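Local coordinates for PduO-type ATP--cob(I)alamin adenosyltransferase (PDB 1WOZ), which probably transfers the adenosyl group of ATP to cob(I)alamin, as expected of a PduO-type corrinoid adenosyltransferase, at residues 42-47 against 107-112; 48-53 against 158-163; 75-80 against 140-145; 87-92 against 150-155. All coordinates share one frame; numbering follows the deposited sequence.

Contact 1: 42-47 against 107-112; sequences ISKIPW and GSEEAS
E110 packs against K44 O and against I45, P46 and W47 at one end of the five-helix bundle of the PduO-type adenosyltransferases. Here the end of helix 23-44 and the loop after it meet the first turn of helix 109-134. The backbones come nearest at I45 and E110, whose CA atoms are 5.7 Å apart.

Most of the contact is apolar and uses the aliphatic part of E110. W47 brings the rim atoms CZ3 and CH2 of its six-membered ring to this chain, and CZ3 lies 3.8 Å from E110 CB. The two side chains cross at about a right angle. P46 lies over one face of the indole, with P46 CG 3.7 Å above the ring plane of W47. E110 CG also touches the backbone, 3.4 Å from K44 O. The chain of E110 then bends (chi2 87°), and its OE2 forms a salt bridge with R164.

The charged pair K44 and E109 is less certain. K44 NZ is 2.8 Å from E109 OE1, a weak bond to an oxygen of doubtful position. Both have stronger partners across the trimer: K44 pairs with E109 of the third subunit, and E109 with K44 of the second.

Hydrogen bonds fix the helix start. S108 is the N-cap, and its OG accepts from A111 N at 3.1 Å. S108 O takes S112 N and S112 OG from opposite faces of its carbonyl plane.

Contact 2: 48-53 against 158-163; sequences EDMKKD and LVANKR
R163 NH2 is held by two carboxylates. D49 OD2 lies 2.7 Å from R163 NH2, and E95 on helix 79-96 forms a second salt bridge to the same nitrogen. The grip on D49 is end-on and bidentate. R163 NH1 donates to D49 OD1 at 3.0 Å beside the first bond. Both bonds are close to straight, with N-H...O angles of 174° at NH2 and 176° at NH1. Each oxygen uses its syn lone pair, and the carboxylate and guanidinium are nearly coplanar. The side chains meet tip to tip. R163 reaches across with its chain extended from CG to NE. D49 CG sits between its own backbone N and carbonyl carbon (chi1 54°). D49 OD1 also accepts a weak bond from M50 N.

Selenomethionine M50 supplies the apolar part. Its chain runs extended beyond CG and carries CE across to helix 140-163. M50 CE is 3.6 Å from V159 CG1 and 3.7 Å from A160 N. The same methyl lies over one face of the R163 guanidinium, offset toward the rim, with CE 4.0 Å from R163 NH1. W47 makes a cation-pi contact with R163. M50 also touches Y92, L114 and M156.

The axes of the two short helical segments stay 12.1 Å apart, too far for backbones to touch. M50 and R163 reach across this distance. The segments, on helices 48-69 and 140-163, run antiparallel within the five-helix bundle of the PduO-type adenosyltransferases.

Contact 3: 75-80 against 140-145; sequences KKIDEK and RMIIVY
M141 CG is anti to its backbone N (chi1 -158°), which places it beside the backbone of I77 and D78. I77 has CG1 beside its own N and CG2 anti to it (chi1 -55°), and both branches make contacts with helix 140-163. The contact joins the entrance of helix 79-96 to the first turn of helix 140-163 in the five-helix bundle. The backbones come nearest at D78 and M141, with their CA atoms 6.1 Å apart.

I77 divides its side chain between two neighbours. Its CG2 packs 3.9 Å from M141 CG, the two chains crossing obliquely. Its CG1 meets I142 CG1 at 4.1 Å, here at about a right angle. I142 continues inward onto I64 and L68 of helix 48-69, so this side of the contact belongs to the bundle interior.

M141, a selenomethionine, also packs on the backbone. M141 CB is 3.5 Å from I77 O, and M141 CG is 3.7 Å from D78 C. Beyond CG the chain bends, and SE comes within 4.3 Å of E79 CG.

No hydrogen bond joins the two segments directly. N139 bridges them instead: its ND2 donates to I77 O and its OD1 accepts from M141 N. D78 is the N-cap of helix 79-96, and its OD2 takes a weak, bent bond from K80 N at 3.2 Å.

Contact 4: 87-92 against 150-155; sequences ERTVEY and SSLLFA
T89 sets its hydroxyl against CA and CB of L152. T89 OG1 lies 3.3 Å from L152 CA and 3.4 Å from L152 CB. This is van der Waals contact of an oxygen with carbon; OG1 is hydrogen-bonded to L85 O, one turn back in its own helix. T89 OG1 stands beside the backbone N and CG2 anti to it (chi1 -63°). The methyl packs on A155, with T89 CG2 4.0 Å from A155 CB.

The helical segments approach to 8.8 Å between axes and run nearly parallel, 20° apart. They belong to helices 79-96 and 140-163 of the five-helix bundle, in which the antiparallel helix 109-134 comes between them in sequence. The CA atoms of T89 and L152 are only 4.8 Å apart, and the small side chain of T89 suits this close approach. W177 at the C terminus packs on both T89 and A155.

The apolar contacts centre on L152 and A155. L152 CG is anti to its backbone N (chi1 168°). From there CD1 reaches the Y92 ring, 3.8 Å from Y92 CD2, in an oblique approach. The same methyl lies 4.1 Å from R88 CB. One turn on, Y92 CB meets A155 CB at 3.9 Å.

The polar ends point elsewhere. R88 NE forms a salt bridge with D53 on helix 48-69, and Y92 OH is hydrogen-bonded to the same carboxylate oxygen, D53 OD2.

How the contacts relate
From the N terminus, helix 23-44 leads into contact 1, and contact 2 begins at the next residue. The chain then supplies the first segments of contacts 3 and 4. Contact 1 closes first, tying helix 23-44 to helix 109-134. Contacts 3, 4 and 2 then close in that order along helix 140-163. Contacts 3 and 4 tie it to helix 79-96, contact 2 to helix 48-69. Contact 1 crosses all the others. Contacts 3 and 4 cross each other, and both nest inside the loop closed by contact 2. Contacts 1 and 2 touch near one end of the bundle. D53 links contact 2 to contact 4. Contact 3 lies on the opposite side of the chain's centre from contacts 1 and 2.

Contact 1: 42-47 against 107-112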
# COMPACT_ATOMS: atom_id res chain seq x y z
N ILE A 42 -6.93 11.98 4.05
CA ILE A 42 -7.40 13.16 4.76
C ILE A 42 -6.30 14.22 4.85
O ILE A 42 -6.54 15.40 4.60
CB ILE A 42 -7.89 12.81 6.20
CG1 ILE A 42 -9.17 11.97 6.12
CG2 ILE A 42 -8.13 14.12 7.04
CD1 ILE A 42 -9.57 11.30 7.45
N SER A 43 -5.07 13.82 5.18
CA SER A 43 -3.99 14.79 5.28
C SER A 43 -3.65 15.46 3.94
O SER A 43 -3.05 16.53 3.91
CB SER A 43 -2.71 14.14 5.85
OG SER A 43 -2.02 13.37 4.86
N LYS A 44 -4.04 14.85 2.83
CA LYS A 44 -3.72 15.39 1.50
C LYS A 44 -4.88 16.11 0.81
O LYS A 44 -4.72 16.67 -0.26
CB LYS A 44 -3.27 14.25 0.58
CG LYS A 44 -2.06 13.45 1.04
CD LYS A 44 -0.81 14.28 0.97
CE LYS A 44 -0.43 14.61 -0.47
NZ LYS A 44 0.82 15.42 -0.52
N ILE A 45 -6.04 16.10 1.44
CA ILE A 45 -7.26 16.71 0.87
C ILE A 45 -7.58 18.00 1.62
O ILE A 45 -7.73 18.00 2.85
CB ILE A 45 -8.44 15.69 1.00
CG1 ILE A 45 -8.25 14.55 -0.00
CG2 ILE A 45 -9.77 16.37 0.79
CD1 ILE A 45 -9.18 13.36 0.30
N PRO A 46 -7.74 19.11 0.89
CA PRO A 46 -8.04 20.39 1.54
C PRO A 46 -9.52 20.69 1.78
O PRO A 46 -9.86 21.64 2.48
CB PRO A 46 -7.42 21.40 0.58
CG PRO A 46 -7.80 20.78 -0.77
CD PRO A 46 -7.48 19.30 -0.55
N TRP A 47 -10.41 19.89 1.22
CA TRP A 47 -11.84 20.20 1.34
C TRP A 47 -12.46 19.68 2.62
O TRP A 47 -12.37 18.49 2.94
CB TRP A 47 -12.56 19.66 0.12
CG TRP A 47 -11.90 20.10 -1.17
CD1 TRP A 47 -11.81 21.38 -1.66
CD2 TRP A 47 -11.18 19.27 -2.08
NE1 TRP A 47 -11.08 21.39 -2.82
CE2 TRP A 47 -10.68 20.11 -3.11
CE3 TRP A 47 -10.91 17.90 -2.13
CZ2 TRP A 47 -9.92 19.62 -4.17
CZ3 TRP A 47 -10.15 17.41 -3.20
CH2 TRP A 47 -9.66 18.27 -4.20
N GLY A 107 -5.07 11.37 -11.76
CA GLY A 107 -5.42 12.77 -12.01
C GLY A 107 -4.73 13.67 -10.99
O GLY A 107 -3.49 13.71 -10.91
N SER A 108 -5.52 14.41 -10.22
CA SER A 108 -4.97 15.27 -9.17
C SER A 108 -4.37 14.37 -8.09
O SER A 108 -4.71 13.20 -7.99
CB SER A 108 -6.06 16.14 -8.54
OG SER A 108 -7.12 15.35 -8.02
N GLU A 109 -3.47 14.91 -7.28
CA GLU A 109 -2.88 14.09 -6.22
C GLU A 109 -4.01 13.68 -5.25
O GLU A 109 -3.99 12.57 -4.71
CB GLU A 109 -1.76 14.86 -5.49
CG GLU A 109 -0.99 13.98 -4.48
CD GLU A 109 0.21 14.68 -3.87
OE1 GLU A 109 0.84 14.08 -2.98
OE2 GLU A 109 0.52 15.82 -4.30
N GLU A 110 -4.99 14.57 -5.05
CA GLU A 110 -6.11 14.26 -4.16
C GLU A 110 -6.93 13.07 -4.67
O GLU A 110 -7.20 12.12 -3.93
CB GLU A 110 -7.04 15.47 -4.00
CG GLU A 110 -6.42 16.63 -3.25
CD GLU A 110 -5.63 17.58 -4.14
OE1 GLU A 110 -5.44 17.29 -5.34
OE2 GLU A 110 -5.19 18.63 -3.62
N ALA A 111 -7.31 13.11 -5.95
CA ALA A 111 -8.06 11.99 -6.51
C ALA A 111 -7.18 10.73 -6.53
O ALA A 111 -7.67 9.62 -6.32
CB ALA A 111 -8.51 12.32 -7.94
N SER A 112 -5.88 10.89 -6.78
CA SER A 112 -5.00 9.72 -6.85
C SER A 112 -4.91 9.02 -5.51
O SER A 112 -4.96 7.80 -5.45
CB SER A 112 -3.59 10.12 -7.33
OG SER A 112 -3.64 10.62 -8.66

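Contact 2: 48-53 against 158-163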
# COMPACT_ATOMS: atom_id res chain seq x y z
N GLU A 48 -13.12 20.57 3.33
CA GLU A 48 -13.69 20.21 4.62
C GLU A 48 -14.80 19.19 4.58
O GLU A 48 -14.93 18.41 5.53
CB GLU A 48 -14.20 21.46 5.36
CG GLU A 48 -13.12 22.45 5.71
CD GLU A 48 -12.09 21.89 6.66
OE1 GLU A 48 -12.44 21.13 7.60
OE2 GLU A 48 -10.91 22.24 6.46
N ASP A 49 -15.59 19.17 3.51
CA ASP A 49 -16.65 18.19 3.45
C ASP A 49 -16.11 16.78 3.37
O ASP A 49 -16.64 15.88 4.03
CB ASP A 49 -17.64 18.46 2.29
CG ASP A 49 -16.97 18.60 0.91
OD1 ASP A 49 -15.72 18.66 0.78
OD2 ASP A 49 -17.74 18.68 -0.07
N MSE A 50 -15.07 16.59 2.57
CA MSE A 50 -14.47 15.27 2.45
C MSE A 50 -13.73 14.86 3.71
O MSE A 50 -13.77 13.70 4.11
CB MSE A 50 -13.51 15.20 1.26
CG MSE A 50 -14.21 15.12 -0.07
SE MSE A 50 -12.92 14.80 -1.49
CE MSE A 50 -13.89 15.67 -2.95
N LYS A 51 -13.03 15.80 4.33
CA LYS A 51 -12.30 15.50 5.56
C LYS A 51 -13.30 15.02 6.62
O LYS A 51 -13.05 14.02 7.29
CB LYS A 51 -11.57 16.73 6.10
CG LYS A 51 -10.37 17.24 5.29
CD LYS A 51 -9.76 18.46 6.02
CE LYS A 51 -8.52 19.04 5.35
NZ LYS A 51 -7.29 18.15 5.44
N LYS A 52 -14.42 15.73 6.74
CA LYS A 52 -15.45 15.36 7.73
C LYS A 52 -15.98 13.95 7.48
O LYS A 52 -16.09 13.13 8.42
CB LYS A 52 -16.60 16.38 7.69
CG LYS A 52 -17.86 15.98 8.47
CD LYS A 52 -18.98 17.00 8.23
CE LYS A 52 -20.29 16.62 8.92
NZ LYS A 52 -20.17 16.70 10.41
N ASP A 53 -16.32 13.64 6.23
CA ASP A 53 -16.84 12.32 5.90
C ASP A 53 -15.83 11.21 6.19
O ASP A 53 -16.17 10.18 6.78
CB ASP A 53 -17.26 12.25 4.43
CG ASP A 53 -18.53 13.06 4.14
OD1 ASP A 53 -19.30 13.30 5.10
OD2 ASP A 53 -18.74 13.43 2.97
N LEU A 158 -13.81 11.54 -8.07
CA LEU A 158 -14.36 12.26 -9.23
C LEU A 158 -14.51 13.75 -8.89
O LEU A 158 -14.17 14.63 -9.70
CB LEU A 158 -15.76 11.73 -9.60
CG LEU A 158 -15.88 10.24 -9.94
CD1 LEU A 158 -17.34 9.91 -10.26
CD2 LEU A 158 -14.95 9.90 -11.13
N VAL A 159 -15.04 14.04 -7.70
CA VAL A 159 -15.23 15.41 -7.28
C VAL A 159 -13.88 16.10 -7.06
O VAL A 159 -13.72 17.29 -7.41
CB VAL A 159 -16.12 15.50 -6.01
CG1 VAL A 159 -16.09 16.94 -5.45
CG2 VAL A 159 -17.58 15.12 -6.37
N ALA A 160 -12.91 15.36 -6.52
CA ALA A 160 -11.57 15.92 -6.31
C ALA A 160 -10.98 16.42 -7.63
O ALA A 160 -10.40 17.53 -7.69
CB ALA A 160 -10.62 14.86 -5.71
N ASN A 161 -11.07 15.61 -8.68
CA ASN A 161 -10.53 16.04 -9.98
C ASN A 161 -11.31 17.24 -10.52
O ASN A 161 -10.72 18.18 -11.02
CB ASN A 161 -10.54 14.89 -11.01
CG ASN A 161 -9.32 14.00 -10.86
OD1 ASN A 161 -8.28 14.44 -10.36
ND2 ASN A 161 -9.44 12.74 -11.29
N LYS A 162 -12.63 17.21 -10.42
CA LYS A 162 -13.42 18.36 -10.88
C LYS A 162 -12.98 19.63 -10.16
O LYS A 162 -12.78 20.68 -10.79
CB LYS A 162 -14.90 18.13 -10.62
CG LYS A 162 -15.79 19.30 -11.04
CD LYS A 162 -17.25 18.94 -10.81
CE LYS A 162 -18.19 20.12 -11.07
NZ LYS A 162 -18.26 20.43 -12.52
N ARG A 163 -12.85 19.56 -8.84
CA ARG A 163 -12.43 20.73 -8.08
C ARG A 163 -11.02 21.18 -8.44
O ARG A 163 -10.65 22.33 -8.21
CB ARG A 163 -12.52 20.47 -6.57
CG ARG A 163 -13.97 20.30 -6.09
CD ARG A 163 -14.06 20.07 -4.56
NE ARG A 163 -15.43 19.78 -4.14
CZ ARG A 163 -15.77 19.46 -2.90
NH1 ARG A 163 -14.84 19.38 -1.95
NH2 ARG A 163 -17.04 19.18 -2.60

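Contact 3: 75-80 against 140-145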
# COMPACT_ATOMS: atom_id res chain seq x y z
N LYS A 75 -20.47 -3.45 19.73
CA LYS A 75 -20.87 -2.57 18.63
C LYS A 75 -21.50 -3.51 17.61
O LYS A 75 -21.08 -4.66 17.48
CB LYS A 75 -19.66 -1.87 18.00
CG LYS A 75 -18.94 -0.85 18.88
CD LYS A 75 -19.73 0.44 19.00
CE LYS A 75 -18.95 1.45 19.82
NZ LYS A 75 -19.60 2.78 19.77
N LYS A 76 -22.51 -3.03 16.90
CA LYS A 76 -23.15 -3.83 15.87
C LYS A 76 -23.46 -2.98 14.65
O LYS A 76 -24.32 -2.11 14.67
CB LYS A 76 -24.43 -4.47 16.37
CG LYS A 76 -25.03 -5.46 15.38
CD LYS A 76 -26.30 -6.07 15.91
CE LYS A 76 -26.88 -7.10 14.95
NZ LYS A 76 -28.22 -7.56 15.44
N ILE A 77 -22.72 -3.23 13.58
CA ILE A 77 -22.91 -2.50 12.34
C ILE A 77 -24.27 -2.87 11.78
O ILE A 77 -24.59 -4.06 11.66
CB ILE A 77 -21.78 -2.85 11.34
CG1 ILE A 77 -20.42 -2.59 12.00
CG2 ILE A 77 -21.94 -2.07 10.05
CD1 ILE A 77 -20.26 -1.16 12.57
N ASP A 78 -25.07 -1.87 11.44
CA ASP A 78 -26.39 -2.10 10.87
C ASP A 78 -26.64 -1.23 9.63
O ASP A 78 -25.76 -0.47 9.20
CB ASP A 78 -27.47 -1.84 11.93
CG ASP A 78 -27.44 -0.42 12.47
OD1 ASP A 78 -28.02 -0.20 13.55
OD2 ASP A 78 -26.85 0.48 11.84
N GLU A 79 -27.84 -1.33 9.06
CA GLU A 79 -28.19 -0.59 7.86
C GLU A 79 -27.97 0.92 7.89
O GLU A 79 -27.67 1.50 6.85
CB GLU A 79 -29.64 -0.87 7.45
CG GLU A 79 -29.86 -2.30 6.97
CD GLU A 79 -31.32 -2.60 6.66
OE1 GLU A 79 -31.83 -2.11 5.62
OE2 GLU A 79 -31.96 -3.33 7.46
N LYS A 80 -28.11 1.57 9.05
CA LYS A 80 -27.93 3.02 9.11
C LYS A 80 -26.51 3.46 8.77
O LYS A 80 -26.32 4.56 8.24
CB LYS A 80 -28.32 3.57 10.48
CG LYS A 80 -29.79 3.39 10.81
CD LYS A 80 -30.19 4.22 12.03
CE LYS A 80 -30.03 5.72 11.76
NZ LYS A 80 -30.35 6.57 12.95
N ARG A 140 -22.46 -9.81 8.60
CA ARG A 140 -22.52 -9.60 7.15
C ARG A 140 -22.58 -8.12 6.74
O ARG A 140 -22.12 -7.74 5.66
CB ARG A 140 -23.73 -10.35 6.59
CG ARG A 140 -23.96 -10.24 5.08
CD ARG A 140 -22.86 -10.97 4.28
NE ARG A 140 -23.10 -10.96 2.83
CZ ARG A 140 -24.13 -11.55 2.22
NH1 ARG A 140 -25.03 -12.22 2.93
NH2 ARG A 140 -24.24 -11.50 0.89
N MSE A 141 -23.14 -7.28 7.61
CA MSE A 141 -23.25 -5.86 7.31
C MSE A 141 -21.88 -5.19 7.17
O MSE A 141 -21.75 -4.11 6.60
CB MSE A 141 -24.07 -5.15 8.39
CG MSE A 141 -24.69 -3.83 7.92
SE MSE A 141 -26.00 -4.05 6.41
CE MSE A 141 -26.29 -5.91 6.51
N ILE A 142 -20.86 -5.83 7.71
CA ILE A 142 -19.50 -5.31 7.65
C ILE A 142 -19.01 -5.35 6.21
O ILE A 142 -18.39 -4.39 5.72
CB ILE A 142 -18.58 -6.13 8.55
CG1 ILE A 142 -18.90 -5.78 10.01
CG2 ILE A 142 -17.10 -5.84 8.23
CD1 ILE A 142 -18.15 -6.65 11.00
N ILE A 143 -19.28 -6.45 5.52
CA ILE A 143 -18.86 -6.58 4.13
C ILE A 143 -19.64 -5.56 3.29
O ILE A 143 -19.08 -4.91 2.39
CB ILE A 143 -19.08 -8.01 3.62
CG1 ILE A 143 -18.22 -8.97 4.47
CG2 ILE A 143 -18.69 -8.11 2.16
CD1 ILE A 143 -18.32 -10.46 4.08
N VAL A 144 -20.92 -5.38 3.61
CA VAL A 144 -21.72 -4.40 2.88
C VAL A 144 -21.15 -2.99 3.08
O VAL A 144 -21.05 -2.20 2.11
CB VAL A 144 -23.19 -4.39 3.32
CG1 VAL A 144 -23.99 -3.39 2.48
CG2 VAL A 144 -23.76 -5.81 3.17
N TYR A 145 -20.76 -2.68 4.31
CA TYR A 145 -20.20 -1.36 4.61
C TYR A 145 -18.95 -1.13 3.75
O TYR A 145 -18.80 -0.08 3.10
CB TYR A 145 -19.83 -1.26 6.11
CG TYR A 145 -19.33 0.10 6.53
CD1 TYR A 145 -20.21 1.04 7.08
CD2 TYR A 145 -17.99 0.46 6.38
CE1 TYR A 145 -19.76 2.30 7.47
CE2 TYR A 145 -17.53 1.71 6.76
CZ TYR A 145 -18.41 2.62 7.30
OH TYR A 145 -17.96 3.86 7.69

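Contact 4: 87-92 against 150-155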
# COMPACT_ATOMS: atom_id res chain seq x y z
N GLU A 87 -25.85 7.82 0.93
CA GLU A 87 -26.36 9.18 0.77
C GLU A 87 -25.24 10.15 0.43
O GLU A 87 -25.42 11.06 -0.39
CB GLU A 87 -27.06 9.67 2.04
CG GLU A 87 -28.18 8.78 2.52
CD GLU A 87 -28.70 9.20 3.90
OE1 GLU A 87 -27.88 9.57 4.77
OE2 GLU A 87 -29.92 9.14 4.10
N ARG A 88 -24.08 9.99 1.08
CA ARG A 88 -22.96 10.89 0.77
C ARG A 88 -22.47 10.59 -0.65
O ARG A 88 -22.07 11.49 -1.39
CB ARG A 88 -21.82 10.75 1.79
CG ARG A 88 -22.16 11.26 3.20
CD ARG A 88 -22.62 12.72 3.15
NE ARG A 88 -21.58 13.61 2.64
CZ ARG A 88 -21.82 14.78 2.05
NH1 ARG A 88 -23.06 15.21 1.88
NH2 ARG A 88 -20.81 15.53 1.64
N THR A 89 -22.51 9.32 -1.03
CA THR A 89 -22.07 8.96 -2.37
C THR A 89 -22.95 9.70 -3.38
O THR A 89 -22.45 10.30 -4.34
CB THR A 89 -22.14 7.43 -2.58
OG1 THR A 89 -21.24 6.77 -1.67
CG2 THR A 89 -21.73 7.05 -4.02
N VAL A 90 -24.27 9.68 -3.16
CA VAL A 90 -25.19 10.38 -4.06
C VAL A 90 -24.88 11.87 -4.14
O VAL A 90 -24.91 12.44 -5.23
CB VAL A 90 -26.66 10.20 -3.61
CG1 VAL A 90 -27.56 11.22 -4.33
CG2 VAL A 90 -27.11 8.77 -3.91
N GLU A 91 -24.55 12.51 -3.01
CA GLU A 91 -24.23 13.94 -3.01
C GLU A 91 -22.97 14.30 -3.81
O GLU A 91 -22.93 15.32 -4.52
CB GLU A 91 -24.08 14.46 -1.58
CG GLU A 91 -25.39 14.53 -0.81
CD GLU A 91 -26.43 15.32 -1.56
OE1 GLU A 91 -27.40 14.70 -2.06
OE2 GLU A 91 -26.25 16.55 -1.68
N TYR A 92 -21.92 13.49 -3.69
CA TYR A 92 -20.69 13.76 -4.44
C TYR A 92 -20.93 13.57 -5.94
O TYR A 92 -20.45 14.35 -6.77
CB TYR A 92 -19.58 12.83 -3.95
CG TYR A 92 -19.03 13.27 -2.63
CD1 TYR A 92 -18.34 14.48 -2.53
CD2 TYR A 92 -19.23 12.52 -1.47
CE1 TYR A 92 -17.87 14.94 -1.32
CE2 TYR A 92 -18.75 12.98 -0.23
CZ TYR A 92 -18.08 14.19 -0.18
OH TYR A 92 -17.58 14.68 1.01
N SER A 150 -16.00 1.73 -0.82
CA SER A 150 -15.19 1.92 -2.01
C SER A 150 -15.93 2.78 -3.06
O SER A 150 -15.30 3.57 -3.77
CB SER A 150 -14.75 0.58 -2.59
OG SER A 150 -15.85 -0.18 -3.05
N SER A 151 -17.26 2.67 -3.13
CA SER A 151 -17.99 3.50 -4.10
C SER A 151 -17.97 4.97 -3.65
O SER A 151 -17.92 5.88 -4.48
CB SER A 151 -19.45 3.03 -4.25
OG SER A 151 -19.47 1.71 -4.76
N LEU A 152 -18.04 5.20 -2.33
CA LEU A 152 -17.98 6.56 -1.81
C LEU A 152 -16.60 7.17 -2.15
O LEU A 152 -16.50 8.33 -2.58
CB LEU A 152 -18.19 6.56 -0.28
CG LEU A 152 -17.87 7.88 0.42
CD1 LEU A 152 -18.71 9.01 -0.16
CD2 LEU A 152 -18.11 7.73 1.93
N LEU A 153 -15.53 6.40 -1.93
CA LEU A 153 -14.19 6.89 -2.23
C LEU A 153 -14.05 7.24 -3.72
O LEU A 153 -13.40 8.22 -4.08
CB LEU A 153 -13.15 5.84 -1.82
CG LEU A 153 -13.01 5.66 -0.28
CD1 LEU A 153 -12.20 4.40 0.02
CD2 LEU A 153 -12.33 6.89 0.34
N PHE A 154 -14.65 6.40 -4.57
CA PHE A 154 -14.65 6.61 -6.03
C PHE A 154 -15.36 7.93 -6.34
O PHE A 154 -14.83 8.78 -7.05
CB PHE A 154 -15.37 5.42 -6.69
CG PHE A 154 -15.41 5.49 -8.20
CD1 PHE A 154 -16.46 6.14 -8.84
CD2 PHE A 154 -14.41 4.91 -8.97
CE1 PHE A 154 -16.51 6.22 -10.25
CE2 PHE A 154 -14.44 4.97 -10.38
CZ PHE A 154 -15.49 5.63 -11.02
N ALA A 155 -16.54 8.14 -5.77
CA ALA A 155 -17.27 9.38 -6.03
C ALA A 155 -16.50 10.59 -5.55
O ALA A 155 -16.52 11.65 -6.18
CB ALA A 155 -18.66 9.33 -5.35